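Local coordinates for protein peptide amidase (Stenotrophomonas maltophilia, PDB 1M22) that probably hydrolyses amide bonds, as a peptide amidase of the amidase signature family that works through a serine nucleophile, at residues 319-324 against 390-395; 39-44 against 175-180; 410-415 against 474-479. All blocks are in the same frame, centred on the assembly; numbering follows the deposited sequence.

Contact 1: 319-324 against 390-395; sequences AEAERT and SDARRL
Ala-321 and Ala-392 meet methyl to methyl, CB of Ala-321 standing 3.9 Å from CB of Ala-392, and around this pair the two helices pack. CB of Ala-321 also reaches the backbone of the other helix, 4.0 Å from N of Ala-392, while CB of Ala-392 lies 4.3 Å from N of Glu-322. At the border the apolar contact thins out to CB of Asp-391, 4.4 Å from CB of Ala-321.

This is a helix-helix crossing between helix 319-340 and helix 383-407 of the amidase fold, with the short segments running at 132° to each other. Alanine suits both places, its short methyls letting the axes come within 8.3 Å.

The polar groups turn to other partners. NH2 of Arg-394 donates to OD1 of Asp-391 over 2.9 Å in a salt bridge between residues three apart on the same helix; the oxygen lies close to the guanidinium plane, whereas the arginine approaches from above the carboxylate plane. NH1 of Arg-394 pairs with Glu-399. The fully extended side chain of Glu-322, CG anti to the backbone N (chi1 176°), carries its carboxylate away from helix 383-407; there OE2 accepts from Gln-221 NE2 and also lies near the carboxylate of Asp-187, a like-charged neighbour.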
ATOM      1  N   ALA A 319      -0.028  -0.133 -21.482  1.00 12.36           N
ATOM      2  CA  ALA A 319      -1.149  -0.975 -21.067  1.00 12.79           C
ATOM      3  C   ALA A 319      -1.093  -2.432 -21.529  1.00 11.85           C
ATOM      4  O   ALA A 319      -1.183  -3.351 -20.714  1.00 12.76           O
ATOM      5  CB  ALA A 319      -2.462  -0.343 -21.513  1.00 14.25           C
ATOM      6  N   GLU A 320      -0.955  -2.644 -22.834  1.00 12.96           N
ATOM      7  CA  GLU A 320      -0.910  -3.994 -23.387  1.00 13.68           C
ATOM      8  C   GLU A 320       0.298  -4.795 -22.909  1.00 12.43           C
ATOM      9  O   GLU A 320       0.174  -5.963 -22.538  1.00 12.49           O
ATOM     10  CB  GLU A 320      -0.922  -3.926 -24.917  1.00 18.19           C
ATOM     11  CG  GLU A 320      -0.894  -5.276 -25.605  1.00 25.57           C
ATOM     12  CD  GLU A 320      -1.141  -5.172 -27.098  1.00 29.70           C
ATOM     13  OE1 GLU A 320      -0.392  -4.440 -27.781  1.00 31.78           O
ATOM     14  OE2 GLU A 320      -2.085  -5.824 -27.588  1.00 33.47           O
ATOM     15  N   ALA A 321       1.469  -4.164 -22.920  1.00 10.81           N
ATOM     16  CA  ALA A 321       2.690  -4.827 -22.482  1.00 10.29           C
ATOM     17  C   ALA A 321       2.593  -5.207 -21.007  1.00  9.84           C
ATOM     18  O   ALA A 321       3.043  -6.282 -20.604  1.00  9.36           O
ATOM     19  CB  ALA A 321       3.893  -3.914 -22.711  1.00 10.87           C
ATOM     20  N   GLU A 322       2.007  -4.323 -20.206  1.00  9.77           N
ATOM     21  CA  GLU A 322       1.860  -4.589 -18.780  1.00  9.20           C
ATOM     22  C   GLU A 322       0.953  -5.794 -18.545  1.00  9.16           C
ATOM     23  O   GLU A 322       1.262  -6.663 -17.737  1.00  9.18           O
ATOM     24  CB  GLU A 322       1.290  -3.363 -18.056  1.00  9.07           C
ATOM     25  CG  GLU A 322       1.036  -3.613 -16.576  1.00  7.89           C
ATOM     26  CD  GLU A 322       0.381  -2.444 -15.875  1.00  9.95           C
ATOM     27  OE1 GLU A 322      -0.152  -1.545 -16.563  1.00 11.29           O
ATOM     28  OE2 GLU A 322       0.388  -2.438 -14.624  1.00  8.95           O
ATOM     29  N   ARG A 323      -0.166  -5.844 -19.260  1.00  9.20           N
ATOM     30  CA  ARG A 323      -1.104  -6.953 -19.124  1.00 11.33           C
ATOM     31  C   ARG A 323      -0.359  -8.257 -19.379  1.00 10.75           C
ATOM     32  O   ARG A 323      -0.486  -9.221 -18.627  1.00 11.23           O
ATOM     33  CB  ARG A 323      -2.242  -6.784 -20.137  1.00 15.16           C
ATOM     34  CG  ARG A 323      -3.317  -7.863 -20.111  1.00 21.79           C
ATOM     35  CD  ARG A 323      -4.405  -7.536 -21.129  1.00 28.10           C
ATOM     36  NE  ARG A 323      -5.570  -8.412 -21.025  1.00 32.68           N
ATOM     37  CZ  ARG A 323      -5.573  -9.706 -21.330  1.00 34.07           C
ATOM     38  NH1 ARG A 323      -4.467 -10.296 -21.764  1.00 33.29           N
ATOM     39  NH2 ARG A 323      -6.688 -10.412 -21.203  1.00 35.73           N
ATOM     40  N   THR A 324       0.433  -8.271 -20.444  1.00 10.16           N
ATOM     41  CA  THR A 324       1.200  -9.450 -20.809  1.00 10.82           C
ATOM     42  C   THR A 324       2.218  -9.860 -19.749  1.00  9.93           C
ATOM     43  O   THR A 324       2.251 -11.017 -19.330  1.00  9.53           O
ATOM     44  CB  THR A 324       1.941  -9.225 -22.143  1.00 11.20           C
ATOM     45  OG1 THR A 324       0.983  -9.034 -23.192  1.00 13.65           O
ATOM     46  CG2 THR A 324       2.823 -10.417 -22.476  1.00 11.94           C
ATOM     47  N   SER A 390      10.273  -5.527 -21.275  1.00 11.82           N
ATOM     48  CA  SER A 390      11.185  -4.458 -21.658  1.00 12.70           C
ATOM     49  C   SER A 390      10.449  -3.194 -22.097  1.00 12.03           C
ATOM     50  O   SER A 390      10.782  -2.091 -21.660  1.00 11.77           O
ATOM     51  CB  SER A 390      12.104  -4.932 -22.787  1.00 14.88           C
ATOM     52  OG  SER A 390      12.990  -3.901 -23.186  1.00 21.70           O
ATOM     53  N   ASP A 391       9.447  -3.354 -22.959  1.00 11.20           N
ATOM     54  CA  ASP A 391       8.685  -2.213 -23.454  1.00 12.38           C
ATOM     55  C   ASP A 391       7.949  -1.454 -22.352  1.00 11.94           C
ATOM     56  O   ASP A 391       7.982  -0.225 -22.311  1.00 12.57           O
ATOM     57  CB  ASP A 391       7.673  -2.653 -24.518  1.00 14.96           C
ATOM     58  CG  ASP A 391       8.336  -3.083 -25.813  1.00 18.35           C
ATOM     59  OD1 ASP A 391       9.438  -2.581 -26.113  1.00 19.67           O
ATOM     60  OD2 ASP A 391       7.744  -3.910 -26.537  1.00 21.32           O
ATOM     61  N   ALA A 392       7.278  -2.185 -21.469  1.00 11.50           N
ATOM     62  CA  ALA A 392       6.530  -1.555 -20.386  1.00 10.04           C
ATOM     63  C   ALA A 392       7.438  -0.692 -19.513  1.00  9.70           C
ATOM     64  O   ALA A 392       7.134   0.468 -19.241  1.00 10.14           O
ATOM     65  CB  ALA A 392       5.844  -2.621 -19.538  1.00 10.72           C
ATOM     66  N   ARG A 393       8.553  -1.272 -19.085  1.00  9.83           N
ATOM     67  CA  ARG A 393       9.525  -0.585 -18.242  1.00 11.50           C
ATOM     68  C   ARG A 393      10.084   0.663 -18.933  1.00 11.64           C
ATOM     69  O   ARG A 393      10.195   1.731 -18.325  1.00 10.79           O
ATOM     70  CB  ARG A 393      10.649  -1.572 -17.891  1.00 14.86           C
ATOM     71  CG  ARG A 393      11.690  -1.082 -16.902  1.00 18.52           C
ATOM     72  CD  ARG A 393      11.065  -0.297 -15.766  1.00 20.35           C
ATOM     73  NE  ARG A 393      10.079  -1.011 -14.961  1.00 20.84           N
ATOM     74  CZ  ARG A 393      10.373  -1.865 -13.986  1.00 20.85           C
ATOM     75  NH1 ARG A 393      11.638  -2.133 -13.687  1.00 21.38           N
ATOM     76  NH2 ARG A 393       9.396  -2.421 -13.284  1.00 14.75           N
ATOM     77  N   ARG A 394      10.417   0.525 -20.211  1.00 11.64           N
ATOM     78  CA  ARG A 394      10.962   1.628 -20.996  1.00 11.65           C
ATOM     79  C   ARG A 394       9.966   2.768 -21.202  1.00 10.82           C
ATOM     80  O   ARG A 394      10.298   3.936 -21.006  1.00 11.51           O
ATOM     81  CB  ARG A 394      11.429   1.105 -22.358  1.00 13.40           C
ATOM     82  CG  ARG A 394      11.879   2.183 -23.330  1.00 15.08           C
ATOM     83  CD  ARG A 394      12.452   1.563 -24.604  1.00 15.28           C
ATOM     84  NE  ARG A 394      11.491   0.694 -25.282  1.00 18.94           N
ATOM     85  CZ  ARG A 394      10.431   1.126 -25.958  1.00 18.27           C
ATOM     86  NH1 ARG A 394      10.186   2.425 -26.056  1.00 21.75           N
ATOM     87  NH2 ARG A 394       9.614   0.256 -26.536  1.00 21.25           N
ATOM     88  N   LEU A 395       8.745   2.425 -21.594  1.00 10.35           N
ATOM     89  CA  LEU A 395       7.713   3.422 -21.848  1.00 10.76           C
ATOM     90  C   LEU A 395       7.283   4.222 -20.624  1.00  9.95           C
ATOM     91  O   LEU A 395       7.040   5.423 -20.720  1.00 10.23           O
ATOM     92  CB  LEU A 395       6.481   2.757 -22.467  1.00 12.76           C
ATOM     93  CG  LEU A 395       6.656   2.163 -23.869  1.00 14.12           C
ATOM     94  CD1 LEU A 395       5.428   1.351 -24.231  1.00 15.39           C
ATOM     95  CD2 LEU A 395       6.888   3.275 -24.882  1.00 15.56           C
TER

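Contact 2: 39-44 against 175-180; sequences AALDRT and ANLASV
A buried, mainly apolar contact joins the C-terminal turn of helix 27-43 to the loop that leads from helix 167-174 into strand 180-185, one of the strands of the large mixed sheet of the amidase fold. The loop begins with a Schellman motif: Asn-176, with positive phi, is the C-prime residue, Leu-177 N bonds back to Ala-172 O, and Asn-176 N to Val-173 O. That reversal ends the helix and brings Leu-177 round to face helix 27-43.

Leu-177 is the main apolar residue on the loop side, and its two methyls have different neighbours. CD2 lies 4.5 Å from CD1 of Leu-41, a loose contact between branched leucine ends. The same CD1 of Leu-41 is 4.4 Å from O of Ala-175, whose carbonyl accepts a hydrogen bond from NE of Arg-37 in the same helix 27-43. Ala-175 also turns its CB toward this helix.

The other methyl of Leu-177, CD1, lies against the carboxylate of Asp-42, and the two side chains cross at about a right angle. With CG roughly anti to the backbone N (chi1 -151°), Asp-42 carries its carboxylate out both to this methyl and to two backbone donors. An acid can be buried beside a leucine here because its oxygens are occupied: OD2 accepts from Ala-50 N and OD1 from Val-51 N, so that Asp-42 ties the helix end to the start of strand 51-54.

The wider pi-type turn at 39-43 is followed by Thr-44, whose OG1 donates to O of Ala-39 over 2.7 Å, in the carbonyl plane, beside a weak backbone bond from its N. Across the contact the shortest approach is from OD2 of Asp-42 to CD1 of Leu-177, at 3.6 Å.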
ATOM      1  N   ALA A  39     -12.937  -4.770  17.552  1.00 10.96           N
ATOM      2  CA  ALA A  39     -14.133  -5.533  17.889  1.00 13.07           C
ATOM      3  C   ALA A  39     -15.397  -4.690  17.727  1.00 13.43           C
ATOM      4  O   ALA A  39     -16.435  -5.194  17.298  1.00 15.07           O
ATOM      5  CB  ALA A  39     -14.032  -6.052  19.322  1.00 13.83           C
ATOM      6  N   ALA A  40     -15.301  -3.405  18.052  1.00 12.04           N
ATOM      7  CA  ALA A  40     -16.448  -2.504  17.981  1.00 12.88           C
ATOM      8  C   ALA A  40     -16.794  -1.920  16.611  1.00 13.79           C
ATOM      9  O   ALA A  40     -17.952  -1.586  16.357  1.00 14.35           O
ATOM     10  CB  ALA A  40     -16.261  -1.365  18.979  1.00 13.84           C
ATOM     11  N   LEU A  41     -15.809  -1.797  15.727  1.00 11.27           N
ATOM     12  CA  LEU A  41     -16.052  -1.204  14.414  1.00 11.32           C
ATOM     13  C   LEU A  41     -15.822  -2.122  13.226  1.00 11.09           C
ATOM     14  O   LEU A  41     -16.433  -1.952  12.172  1.00 10.19           O
ATOM     15  CB  LEU A  41     -15.169   0.032  14.232  1.00 12.71           C
ATOM     16  CG  LEU A  41     -15.376   1.214  15.175  1.00 13.87           C
ATOM     17  CD1 LEU A  41     -14.300   2.261  14.921  1.00 15.43           C
ATOM     18  CD2 LEU A  41     -16.765   1.801  14.968  1.00 15.67           C
ATOM     19  N   ASP A  42     -14.931  -3.090  13.386  1.00 11.87           N
ATOM     20  CA  ASP A  42     -14.610  -3.987  12.289  1.00 11.99           C
ATOM     21  C   ASP A  42     -15.449  -5.253  12.252  1.00 12.51           C
ATOM     22  O   ASP A  42     -15.914  -5.669  11.186  1.00 12.80           O
ATOM     23  CB  ASP A  42     -13.128  -4.351  12.349  1.00 14.05           C
ATOM     24  CG  ASP A  42     -12.560  -4.654  10.991  1.00 13.69           C
ATOM     25  OD1 ASP A  42     -12.255  -5.833  10.720  1.00 15.30           O
ATOM     26  OD2 ASP A  42     -12.433  -3.702  10.192  1.00 16.52           O
ATOM     27  N   ARG A  43     -15.643  -5.860  13.418  1.00 14.97           N
ATOM     28  CA  ARG A  43     -16.417  -7.090  13.525  1.00 18.73           C
ATOM     29  C   ARG A  43     -17.898  -6.816  13.790  1.00 20.29           C
ATOM     30  O   ARG A  43     -18.761  -7.582  13.364  1.00 23.24           O
ATOM     31  CB  ARG A  43     -15.834  -7.971  14.633  1.00 21.92           C
ATOM     32  CG  ARG A  43     -16.490  -9.334  14.763  1.00 28.03           C
ATOM     33  CD  ARG A  43     -15.699 -10.223  15.707  1.00 31.26           C
ATOM     34  NE  ARG A  43     -15.502  -9.596  17.009  1.00 34.67           N
ATOM     35  CZ  ARG A  43     -14.803 -10.136  18.001  1.00 36.90           C
ATOM     36  NH1 ARG A  43     -14.230 -11.322  17.845  1.00 38.56           N
ATOM     37  NH2 ARG A  43     -14.676  -9.488  19.152  1.00 37.63           N
ATOM     38  N   THR A  44     -18.185  -5.725  14.496  1.00 17.80           N
ATOM     39  CA  THR A  44     -19.564  -5.349  14.798  1.00 18.30           C
ATOM     40  C   THR A  44     -19.797  -3.899  14.381  1.00 17.33           C
ATOM     41  O   THR A  44     -18.978  -3.318  13.673  1.00 14.43           O
ATOM     42  CB  THR A  44     -19.879  -5.508  16.306  1.00 18.94           C
ATOM     43  OG1 THR A  44     -19.093  -4.583  17.068  1.00 19.39           O
ATOM     44  CG2 THR A  44     -19.571  -6.926  16.764  1.00 20.08           C
ATOM     45  N   ALA A 175      -9.470   4.323  10.063  1.00  5.82           N
ATOM     46  CA  ALA A 175     -10.392   4.128  11.182  1.00  6.50           C
ATOM     47  C   ALA A 175      -9.686   3.985  12.522  1.00  6.58           C
ATOM     48  O   ALA A 175     -10.317   3.667  13.524  1.00  7.85           O
ATOM     49  CB  ALA A 175     -11.263   2.899  10.920  1.00  7.50           C
ATOM     50  N   ASN A 176      -8.381   4.222  12.540  1.00  6.59           N
ATOM     51  CA  ASN A 176      -7.592   4.114  13.762  1.00  6.35           C
ATOM     52  C   ASN A 176      -7.695   2.745  14.444  1.00  6.73           C
ATOM     53  O   ASN A 176      -7.827   2.650  15.671  1.00  7.96           O
ATOM     54  CB  ASN A 176      -7.965   5.234  14.746  1.00  7.22           C
ATOM     55  CG  ASN A 176      -7.446   6.595  14.302  1.00  8.48           C
ATOM     56  OD1 ASN A 176      -8.179   7.399  13.721  1.00 12.17           O
ATOM     57  ND2 ASN A 176      -6.173   6.853  14.567  1.00  7.06           N
ATOM     58  N   LEU A 177      -7.614   1.688  13.639  1.00  7.00           N
ATOM     59  CA  LEU A 177      -7.656   0.322  14.149  1.00  7.40           C
ATOM     60  C   LEU A 177      -6.243  -0.168  14.471  1.00  6.78           C
ATOM     61  O   LEU A 177      -6.060  -1.254  15.013  1.00  7.79           O
ATOM     62  CB  LEU A 177      -8.299  -0.620  13.129  1.00  7.43           C
ATOM     63  CG  LEU A 177      -9.724  -0.296  12.680  1.00  7.45           C
ATOM     64  CD1 LEU A 177     -10.230  -1.423  11.796  1.00  9.11           C
ATOM     65  CD2 LEU A 177     -10.640  -0.123  13.885  1.00  9.00           C
ATOM     66  N   ALA A 178      -5.249   0.637  14.106  1.00  6.67           N
ATOM     67  CA  ALA A 178      -3.845   0.337  14.371  1.00  6.77           C
ATOM     68  C   ALA A 178      -3.066   1.627  14.164  1.00  6.37           C
ATOM     69  O   ALA A 178      -3.603   2.602  13.645  1.00  6.85           O
ATOM     70  CB  ALA A 178      -3.335  -0.741  13.423  1.00  8.87           C
ATOM     71  N   SER A 179      -1.804   1.639  14.578  1.00  6.63           N
ATOM     72  CA  SER A 179      -0.974   2.826  14.408  1.00  7.41           C
ATOM     73  C   SER A 179      -0.651   3.028  12.935  1.00  7.11           C
ATOM     74  O   SER A 179      -0.839   4.117  12.395  1.00  7.20           O
ATOM     75  CB  SER A 179       0.326   2.680  15.199  1.00  7.99           C
ATOM     76  OG  SER A 179       1.244   3.702  14.857  1.00 10.67           O
ATOM     77  N   VAL A 180      -0.167   1.964  12.300  1.00  6.15           N
ATOM     78  CA  VAL A 180       0.202   1.979  10.889  1.00  5.84           C
ATOM     79  C   VAL A 180      -0.084   0.604  10.291  1.00  5.39           C
ATOM     80  O   VAL A 180      -0.436  -0.335  11.009  1.00  6.20           O
ATOM     81  CB  VAL A 180       1.707   2.290  10.711  1.00  6.57           C
ATOM     82  CG1 VAL A 180       2.010   3.702  11.191  1.00  8.58           C
ATOM     83  CG2 VAL A 180       2.545   1.280  11.489  1.00  8.63           C
TER

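Contact 3: 410-415 against 474-479; sequences LDALVA and IEMAYA
Met-476 reaches from its helix to Asp-411 and Ala-412 and carries the contact with the end of its side chain, SD and CE. Just before it, Glu-475 turns its carboxylate to Arg-265 in a salt bridge.

At Met-476, CG lies anti to the carbonyl carbon (chi1 -65°) and the chain runs straight on to the sulfur before bending at chi3, 74°. SD thereby lies 4.0 Å from CB of Asp-411 and 4.2 Å from CB of Ala-412, and the bend sets CE beside the alanine as well, 4.2 Å from CB of Ala-412. A long, unbranched, flexible side chain suits this span, since the nearest CA atoms, those of Ala-412 and Met-476, are 8.8 Å apart.

Helix 470-484 here packs on a face of the large mixed sheet, at the entry to strand 412-416; Met-476 also touches Ile-276 of the neighbouring parallel strand 275-279. The methyl of Ala-412 points toward the helix and packs against the sulfur and the CE methyl. Asp-411 offers its CB to the methionine, while its carboxylate bonds through OD1 to Arg-275 N and through OD2 to Lys-472, a salt bridge to a residue one turn earlier on helix 470-484. One residue beyond Met-476, Ala-477 packs on Leu-447 and Val-449 of strand 446-454.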
ATOM      1  N   LEU A 410      12.456  18.787 -13.507  1.00  8.87           N
ATOM      2  CA  LEU A 410      11.567  18.636 -12.365  1.00  8.43           C
ATOM      3  C   LEU A 410      12.063  17.628 -11.336  1.00  7.75           C
ATOM      4  O   LEU A 410      12.830  16.713 -11.647  1.00  9.82           O
ATOM      5  CB  LEU A 410      10.184  18.201 -12.853  1.00  8.27           C
ATOM      6  CG  LEU A 410       9.566  19.069 -13.951  1.00  8.44           C
ATOM      7  CD1 LEU A 410       8.313  18.396 -14.479  1.00  9.09           C
ATOM      8  CD2 LEU A 410       9.253  20.455 -13.405  1.00  8.34           C
ATOM      9  N   ASP A 411      11.595  17.804 -10.104  1.00  8.48           N
ATOM     10  CA  ASP A 411      11.936  16.920  -8.998  1.00  8.89           C
ATOM     11  C   ASP A 411      10.859  15.867  -8.806  1.00  8.18           C
ATOM     12  O   ASP A 411      11.121  14.787  -8.283  1.00  9.36           O
ATOM     13  CB  ASP A 411      12.075  17.719  -7.706  1.00  9.32           C
ATOM     14  CG  ASP A 411      13.244  18.663  -7.742  1.00 11.12           C
ATOM     15  OD1 ASP A 411      13.031  19.885  -7.888  1.00 12.00           O
ATOM     16  OD2 ASP A 411      14.381  18.166  -7.636  1.00 16.24           O
ATOM     17  N   ALA A 412       9.643  16.194  -9.225  1.00  7.83           N
ATOM     18  CA  ALA A 412       8.527  15.273  -9.090  1.00  7.31           C
ATOM     19  C   ALA A 412       7.369  15.678  -9.979  1.00  7.21           C
ATOM     20  O   ALA A 412       7.308  16.803 -10.490  1.00  7.97           O
ATOM     21  CB  ALA A 412       8.063  15.223  -7.636  1.00  8.06           C
ATOM     22  N   LEU A 413       6.456  14.733 -10.164  1.00  7.31           N
ATOM     23  CA  LEU A 413       5.247  14.950 -10.938  1.00  7.88           C
ATOM     24  C   LEU A 413       4.118  14.781  -9.932  1.00  7.21           C
ATOM     25  O   LEU A 413       4.194  13.923  -9.052  1.00  8.77           O
ATOM     26  CB  LEU A 413       5.116  13.895 -12.039  1.00  7.17           C
ATOM     27  CG  LEU A 413       6.288  13.817 -13.017  1.00  7.53           C
ATOM     28  CD1 LEU A 413       6.087  12.662 -13.985  1.00 10.94           C
ATOM     29  CD2 LEU A 413       6.406  15.131 -13.771  1.00 10.48           C
ATOM     30  N   VAL A 414       3.089  15.610 -10.039  1.00  7.04           N
ATOM     31  CA  VAL A 414       1.953  15.500  -9.133  1.00  7.69           C
ATOM     32  C   VAL A 414       0.642  15.521  -9.902  1.00  8.13           C
ATOM     33  O   VAL A 414       0.571  16.006 -11.034  1.00  7.85           O
ATOM     34  CB  VAL A 414       1.928  16.631  -8.078  1.00  8.41           C
ATOM     35  CG1 VAL A 414       3.210  16.610  -7.267  1.00  8.09           C
ATOM     36  CG2 VAL A 414       1.722  17.977  -8.751  1.00  9.84           C
ATOM     37  N   ALA A 415      -0.397  14.984  -9.274  1.00  7.63           N
ATOM     38  CA  ALA A 415      -1.717  14.923  -9.883  1.00  8.49           C
ATOM     39  C   ALA A 415      -2.681  14.359  -8.863  1.00  7.26           C
ATOM     40  O   ALA A 415      -2.265  13.830  -7.833  1.00  7.63           O
ATOM     41  CB  ALA A 415      -1.682  14.000 -11.098  1.00  8.90           C
ATOM     42  N   ILE A 474       9.529  12.313   0.062  1.00  8.40           N
ATOM     43  CA  ILE A 474       9.062  12.461   1.431  1.00  8.50           C
ATOM     44  C   ILE A 474       9.187  13.912   1.893  1.00  8.78           C
ATOM     45  O   ILE A 474       8.273  14.443   2.527  1.00  8.58           O
ATOM     46  CB  ILE A 474       9.832  11.517   2.378  1.00  8.15           C
ATOM     47  CG1 ILE A 474       9.366  10.079   2.132  1.00  8.62           C
ATOM     48  CG2 ILE A 474       9.599  11.915   3.835  1.00 10.29           C
ATOM     49  CD1 ILE A 474      10.175   9.021   2.858  1.00  9.70           C
ATOM     50  N   GLU A 475      10.306  14.559   1.570  1.00  8.53           N
ATOM     51  CA  GLU A 475      10.508  15.959   1.946  1.00 10.00           C
ATOM     52  C   GLU A 475       9.391  16.822   1.372  1.00  8.25           C
ATOM     53  O   GLU A 475       8.821  17.668   2.062  1.00  8.43           O
ATOM     54  CB  GLU A 475      11.822  16.516   1.391  1.00 15.08           C
ATOM     55  CG  GLU A 475      13.092  15.800   1.774  1.00 19.24           C
ATOM     56  CD  GLU A 475      14.317  16.516   1.226  1.00 17.65           C
ATOM     57  OE1 GLU A 475      14.294  16.917   0.038  1.00 21.11           O
ATOM     58  OE2 GLU A 475      15.302  16.677   1.977  1.00 22.93           O
ATOM     59  N   MET A 476       9.103  16.621   0.089  1.00  7.39           N
ATOM     60  CA  MET A 476       8.079  17.399  -0.589  1.00  7.44           C
ATOM     61  C   MET A 476       6.675  17.117  -0.072  1.00  6.39           C
ATOM     62  O   MET A 476       5.894  18.043   0.170  1.00  7.67           O
ATOM     63  CB  MET A 476       8.168  17.148  -2.096  1.00  8.31           C
ATOM     64  CG  MET A 476       9.477  17.668  -2.689  1.00  9.79           C
ATOM     65  SD  MET A 476       9.685  17.394  -4.458  1.00 15.05           S
ATOM     66  CE  MET A 476       8.606  18.543  -5.091  1.00 13.64           C
ATOM     67  N   ALA A 477       6.358  15.839   0.105  1.00  6.65           N
ATOM     68  CA  ALA A 477       5.048  15.437   0.598  1.00  7.26           C
ATOM     69  C   ALA A 477       4.825  15.943   2.022  1.00  6.47           C
ATOM     70  O   ALA A 477       3.738  16.403   2.364  1.00  6.62           O
ATOM     71  CB  ALA A 477       4.919  13.919   0.547  1.00  7.41           C
ATOM     72  N   TYR A 478       5.856  15.857   2.854  1.00  6.74           N
ATOM     73  CA  TYR A 478       5.751  16.324   4.230  1.00  6.13           C
ATOM     74  C   TYR A 478       5.520  17.834   4.265  1.00  7.14           C
ATOM     75  O   TYR A 478       4.663  18.324   5.000  1.00  7.36           O
ATOM     76  CB  TYR A 478       7.026  15.985   5.001  1.00  8.44           C
ATOM     77  CG  TYR A 478       7.002  16.424   6.445  1.00  7.14           C
ATOM     78  CD1 TYR A 478       6.241  15.738   7.393  1.00  7.94           C
ATOM     79  CD2 TYR A 478       7.739  17.531   6.868  1.00  8.18           C
ATOM     80  CE1 TYR A 478       6.215  16.142   8.726  1.00  7.62           C
ATOM     81  CE2 TYR A 478       7.719  17.944   8.201  1.00  8.69           C
ATOM     82  CZ  TYR A 478       6.957  17.244   9.121  1.00  9.24           C
ATOM     83  OH  TYR A 478       6.931  17.637  10.442  1.00 12.00           O
ATOM     84  N   ALA A 479       6.289  18.573   3.471  1.00  6.55           N
ATOM     85  CA  ALA A 479       6.149  20.027   3.426  1.00  7.18           C
ATOM     86  C   ALA A 479       4.737  20.419   3.000  1.00  7.65           C
ATOM     87  O   ALA A 479       4.158  21.368   3.529  1.00  8.84           O
ATOM     88  CB  ALA A 479       7.175  20.619   2.469  1.00  8.65           C
TER

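Overall arrangement
The three contacts lie in series along the chain and touch nowhere. Contacts 1 and 2 sit on opposite sides of the chain's centre, their own centres 38 Å apart; contact 3 is 31 Å from contact 2 and 26 Å from contact 1, centre to centre. Contact 2 lies at the loop leading into strand 180-185 and contact 3 at the start of strand 412-416, both strands of the large mixed sheet. Helix 383-407 of contact 1 precedes strand 412-416. Contact 1 alone approaches the active site: the side chain of Glu-322 is about 10 Å from that of the nucleophile Ser-189 and about 12 Å from that of Ser-165. The side chain of Ala-392 is about 14 Å from a bound HEPES molecule.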